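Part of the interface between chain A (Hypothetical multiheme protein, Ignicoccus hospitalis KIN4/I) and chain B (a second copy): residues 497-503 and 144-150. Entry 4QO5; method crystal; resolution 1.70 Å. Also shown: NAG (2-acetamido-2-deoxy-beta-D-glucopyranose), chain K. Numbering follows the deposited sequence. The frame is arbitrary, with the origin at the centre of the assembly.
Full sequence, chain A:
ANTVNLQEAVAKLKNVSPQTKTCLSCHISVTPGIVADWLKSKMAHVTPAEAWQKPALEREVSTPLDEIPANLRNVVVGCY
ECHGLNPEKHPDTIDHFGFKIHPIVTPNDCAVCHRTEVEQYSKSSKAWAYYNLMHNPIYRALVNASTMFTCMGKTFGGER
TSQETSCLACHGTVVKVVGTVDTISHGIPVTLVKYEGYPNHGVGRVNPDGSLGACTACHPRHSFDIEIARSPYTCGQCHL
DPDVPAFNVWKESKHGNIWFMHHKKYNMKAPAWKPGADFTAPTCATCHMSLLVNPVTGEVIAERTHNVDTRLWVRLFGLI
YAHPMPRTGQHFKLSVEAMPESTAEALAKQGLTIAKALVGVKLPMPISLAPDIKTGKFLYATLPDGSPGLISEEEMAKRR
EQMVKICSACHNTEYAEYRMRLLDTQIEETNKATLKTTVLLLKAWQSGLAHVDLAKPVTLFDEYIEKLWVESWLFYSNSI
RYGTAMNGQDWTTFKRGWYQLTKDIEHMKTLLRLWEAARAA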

ATOM      1  N   GLY A 497       6.481   7.177  11.256  1.00 22.19           N
ATOM      2  CA  GLY A 497       6.219   7.482  12.659  1.00 17.32           C
ATOM      3  C   GLY A 497       7.424   7.911  13.464  1.00 20.06           C
ATOM      4  O   GLY A 497       8.212   8.731  12.997  1.00 21.12           O
ATOM      5  N   TRP A 498       7.562   7.376  14.685  1.00 22.86           N
ATOM      6  CA  TRP A 498       8.594   7.850  15.607  1.00 20.09           C
ATOM      7  C   TRP A 498       9.998   7.814  15.031  1.00 20.02           C
ATOM      8  O   TRP A 498      10.786   8.737  15.246  1.00 22.29           O
ATOM      9  CB  TRP A 498       8.553   7.103  16.958  1.00 20.25           C
ATOM     10  CG  TRP A 498       7.563   7.728  17.891  1.00 18.91           C
ATOM     11  CD1 TRP A 498       6.385   7.190  18.327  1.00 18.69           C
ATOM     12  CD2 TRP A 498       7.643   9.036  18.460  1.00 19.22           C
ATOM     13  NE1 TRP A 498       5.737   8.078  19.153  1.00 21.74           N
ATOM     14  CE2 TRP A 498       6.486   9.224  19.239  1.00 20.82           C
ATOM     15  CE3 TRP A 498       8.579  10.074  18.381  1.00 26.62           C
ATOM     16  CZ2 TRP A 498       6.233  10.411  19.936  1.00 27.73           C
ATOM     17  CZ3 TRP A 498       8.328  11.252  19.083  1.00 26.89           C
ATOM     18  CH2 TRP A 498       7.169  11.406  19.848  1.00 26.59           C
ATOM     19  N   TYR A 499      10.322   6.745  14.309  1.00 21.54           N
ATOM     20  CA  TYR A 499      11.650   6.627  13.742  1.00 25.41           C
ATOM     21  C   TYR A 499      11.894   7.773  12.762  1.00 23.38           C
ATOM     22  O   TYR A 499      12.956   8.402  12.771  1.00 22.11           O
ATOM     23  CB  TYR A 499      11.864   5.261  13.063  1.00 21.94           C
ATOM     24  CG  TYR A 499      13.148   5.252  12.275  1.00 25.35           C
ATOM     25  CD1 TYR A 499      14.363   4.938  12.881  1.00 25.90           C
ATOM     26  CD2 TYR A 499      13.150   5.604  10.931  1.00 24.95           C
ATOM     27  CE1 TYR A 499      15.540   4.975  12.157  1.00 30.91           C
ATOM     28  CE2 TYR A 499      14.308   5.648  10.213  1.00 26.88           C
ATOM     29  CZ  TYR A 499      15.498   5.330  10.818  1.00 32.07           C
ATOM     30  OH  TYR A 499      16.642   5.381  10.059  1.00 33.09           O
ATOM     31  N   GLN A 500      10.902   8.053  11.923  1.00 21.23           N
ATOM     32  CA  GLN A 500      11.057   9.105  10.919  1.00 22.59           C
ATOM     33  C   GLN A 500      11.144  10.475  11.571  1.00 24.03           C
ATOM     34  O   GLN A 500      11.918  11.338  11.131  1.00 23.90           O
ATOM     35  CB  GLN A 500       9.921   9.067   9.896  1.00 25.74           C
ATOM     36  CG  GLN A 500       9.878   7.776   9.088  1.00 22.01           C
ATOM     37  CD  GLN A 500      11.050   7.645   8.123  1.00 25.80           C
ATOM     38  OE1 GLN A 500      11.711   8.628   7.789  1.00 29.05           O
ATOM     39  NE2 GLN A 500      11.325   6.421   7.696  1.00 25.90           N
ATOM     40  N   LEU A 501      10.361  10.670  12.631  1.00 21.73           N
ATOM     41  CA  LEU A 501      10.337  11.959  13.313  1.00 22.29           C
ATOM     42  C   LEU A 501      11.695  12.230  13.969  1.00 29.66           C
ATOM     43  O   LEU A 501      12.260  13.312  13.819  1.00 23.98           O
ATOM     44  CB  LEU A 501       9.212  11.997  14.351  1.00 22.99           C
ATOM     45  CG  LEU A 501       9.020  13.263  15.187  1.00 26.38           C
ATOM     46  CD1 LEU A 501       9.070  14.494  14.308  1.00 25.52           C
ATOM     47  CD2 LEU A 501       7.685  13.203  15.930  1.00 26.30           C
ATOM     48  N   THR A 502      12.233  11.243  14.687  1.00 26.27           N
ATOM     49  CA  THR A 502      13.533  11.435  15.311  1.00 21.61           C
ATOM     50  C   THR A 502      14.654  11.537  14.265  1.00 24.45           C
ATOM     51  O   THR A 502      15.639  12.257  14.464  1.00 28.23           O
ATOM     52  CB  THR A 502      13.836  10.333  16.364  1.00 26.71           C
ATOM     53  OG1 THR A 502      13.676   9.046  15.763  1.00 26.43           O
ATOM     54  CG2 THR A 502      12.874  10.467  17.563  1.00 28.35           C
ATOM     55  N   LYS A 503      14.513  10.822  13.153  1.00 23.44           N
ATOM     56  CA  LYS A 503      15.449  10.975  12.041  1.00 27.08           C
ATOM     57  C   LYS A 503      15.399  12.401  11.472  1.00 28.04           C
ATOM     58  O   LYS A 503      16.434  13.021  11.192  1.00 25.27           O
ATOM     59  CB  LYS A 503      15.137   9.964  10.937  1.00 24.14           C
ATOM     60  CG  LYS A 503      16.066  10.045   9.742  1.00 26.38           C
ATOM     61  CD  LYS A 503      15.681   9.011   8.698  1.00 29.99           C
ATOM     62  CE  LYS A 503      16.330   9.312   7.363  1.00 36.77           C
ATOM     63  NZ  LYS A 503      15.872   8.366   6.305  1.00 42.66           N
TER
HETATM   64  C1  NAG K 610      16.429   2.631  27.628  1.00 37.40           C
HETATM   65  C2  NAG K 610      17.801   2.651  28.203  1.00 33.69           C
HETATM   66  C3  NAG K 610      17.692   2.509  29.712  1.00 34.63           C
HETATM   67  C4  NAG K 610      16.791   3.620  30.271  1.00 37.01           C
HETATM   68  C5  NAG K 610      15.476   3.726  29.485  1.00 36.11           C
HETATM   69  C6  NAG K 610      14.654   4.941  29.852  1.00 38.92           C
HETATM   70  C7  NAG K 610      19.580   1.806  26.715  1.00 31.84           C
HETATM   71  C8  NAG K 610      20.326   0.589  26.250  1.00 30.21           C
HETATM   72  N2  NAG K 610      18.628   1.594  27.631  1.00 32.52           N
HETATM   73  O3  NAG K 610      18.990   2.540  30.290  1.00 39.23           O
HETATM   74  O4  NAG K 610      16.454   3.358  31.623  1.00 44.22           O
HETATM   75  O5  NAG K 610      15.717   3.789  28.073  1.00 32.13           O
HETATM   76  O6  NAG K 610      15.458   6.101  30.017  1.00 43.02           O
HETATM   77  O7  NAG K 610      19.845   2.928  26.283  1.00 31.08           O
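Chain B (144-150) NASTMFT

Chain B packs against the start of a chain A helix, which begins at Trp498(A) after the N-cap Gly497(A) and continues past Lys503(A). Chain B arrives as helix at Asn144(B) and leaves as strand at Phe149(B) and Thr150(B). The nearest CA pair is Tyr499(A) CA to Ser146(B) CA, 4.7 Å; Trp498(A) CA and Thr147(B) CA are 5.5 Å apart, so the numbering of these pairs runs in opposite senses. At the centre, Thr502(A) points toward chain B in rotamer p, which sets its OG1 3.3 Å from Ser146(B) O and 3.0 Å from Trp498(A) O. Its one proton can serve either acceptor, and the geometry leaves the choice open. Trp498(A) O and Ser146(B) O are 3.1 Å apart and, both being acceptors, cannot hydrogen-bond to each other. The same rotamer puts Thr502(A) CG2 4.0 Å from Met148(B) O. Trp498(A), chi1 m, and Phe149(B), chi1 p, point toward each other's stretches, and their rings meet obliquely, Trp498(A) CZ3 3.8 Å from Phe149(B) CE2; Trp498(A) NE1 is hydrogen-bonded elsewhere in the structure. Thr147(B) points away, yet its CG2 remains 4.1 Å from Trp498(A) CB. The CA-to-CB bond of Tyr499(A) points sideways; with chi1 t, the ring turns its edge to Ser146(B), rotamer m, Tyr499(A) CD1 lying 3.7 Å from Ser146(B) OG.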

ATOM      1  N   ASN B 144      15.423   3.128  21.978  1.00 23.52           N
ATOM      2  CA  ASN B 144      15.554   4.437  22.572  1.00 25.24           C
ATOM      3  C   ASN B 144      15.873   5.577  21.629  1.00 26.63           C
ATOM      4  O   ASN B 144      15.288   6.661  21.736  1.00 26.08           O
ATOM      5  CB  ASN B 144      16.628   4.392  23.618  1.00 29.90           C
ATOM      6  CG  ASN B 144      16.076   4.083  24.924  1.00 38.63           C
ATOM      7  OD1 ASN B 144      15.217   3.185  25.064  1.00 22.44           O
ATOM      8  ND2 ASN B 144      16.478   4.871  25.912  1.00 51.91           N
ATOM      9  N   ALA B 145      16.827   5.340  20.731  1.00 23.95           N
ATOM     10  CA  ALA B 145      17.219   6.364  19.761  1.00 23.11           C
ATOM     11  C   ALA B 145      16.067   6.701  18.825  1.00 25.73           C
ATOM     12  O   ALA B 145      16.013   7.798  18.252  1.00 28.72           O
ATOM     13  CB  ALA B 145      18.439   5.895  18.959  1.00 25.99           C
ATOM     14  N   SER B 146      15.140   5.760  18.673  1.00 24.00           N
ATOM     15  CA  SER B 146      14.078   5.907  17.684  1.00 24.04           C
ATOM     16  C   SER B 146      12.802   6.506  18.252  1.00 25.73           C
ATOM     17  O   SER B 146      11.926   6.896  17.499  1.00 27.05           O
ATOM     18  CB  SER B 146      13.751   4.555  17.047  1.00 25.36           C
ATOM     19  OG  SER B 146      14.888   3.987  16.426  1.00 24.83           O
ATOM     20  N   THR B 147      12.686   6.564  19.580  1.00 21.80           N
ATOM     21  CA  THR B 147      11.412   6.896  20.206  1.00 24.99           C
ATOM     22  C   THR B 147      11.527   7.885  21.354  1.00 26.32           C
ATOM     23  O   THR B 147      10.551   8.136  22.059  1.00 28.00           O
ATOM     24  CB  THR B 147      10.740   5.637  20.769  1.00 26.92           C
ATOM     25  OG1 THR B 147      11.615   5.041  21.737  1.00 24.45           O
ATOM     26  CG2 THR B 147      10.452   4.633  19.656  1.00 24.93           C
ATOM     27  N   MET B 148      12.716   8.438  21.557  1.00 27.65           N
ATOM     28  CA  MET B 148      12.931   9.385  22.644  1.00 26.55           C
ATOM     29  C   MET B 148      13.728  10.562  22.126  1.00 30.58           C
ATOM     30  O   MET B 148      14.512  10.426  21.190  1.00 32.76           O
ATOM     31  CB  MET B 148      13.671   8.712  23.814  1.00 26.46           C
ATOM     32  CG  MET B 148      12.918   7.524  24.406  1.00 26.29           C
ATOM     33  SD  MET B 148      13.873   6.555  25.603  1.00 33.39           S
ATOM     34  CE  MET B 148      13.767   7.592  27.051  1.00 36.89           C
ATOM     35  N   PHE B 149      13.504  11.728  22.717  1.00 28.39           N
ATOM     36  CA  PHE B 149      14.283  12.910  22.385  1.00 27.71           C
ATOM     37  C   PHE B 149      14.270  13.830  23.589  1.00 32.64           C
ATOM     38  O   PHE B 149      13.498  13.627  24.528  1.00 30.95           O
ATOM     39  CB  PHE B 149      13.687  13.626  21.166  1.00 30.51           C
ATOM     40  CG  PHE B 149      12.284  14.126  21.389  1.00 29.51           C
ATOM     41  CD1 PHE B 149      12.051  15.431  21.775  1.00 29.69           C
ATOM     42  CD2 PHE B 149      11.202  13.271  21.235  1.00 27.84           C
ATOM     43  CE1 PHE B 149      10.762  15.880  21.997  1.00 30.09           C
ATOM     44  CE2 PHE B 149       9.914  13.713  21.449  1.00 27.12           C
ATOM     45  CZ  PHE B 149       9.693  15.007  21.834  1.00 28.59           C
ATOM     46  N   THR B 150      15.124  14.847  23.560  1.00 30.83           N
ATOM     47  CA  THR B 150      15.162  15.821  24.635  1.00 42.38           C
ATOM     48  C   THR B 150      14.676  17.182  24.149  1.00 47.21           C
ATOM     49  O   THR B 150      14.935  17.575  23.011  1.00 47.17           O
ATOM     50  CB  THR B 150      16.577  15.968  25.194  1.00 49.31           C
ATOM     51  OG1 THR B 150      17.444  16.457  24.162  1.00 53.50           O
ATOM     52  CG2 THR B 150      17.079  14.621  25.681  1.00 45.71           C
TER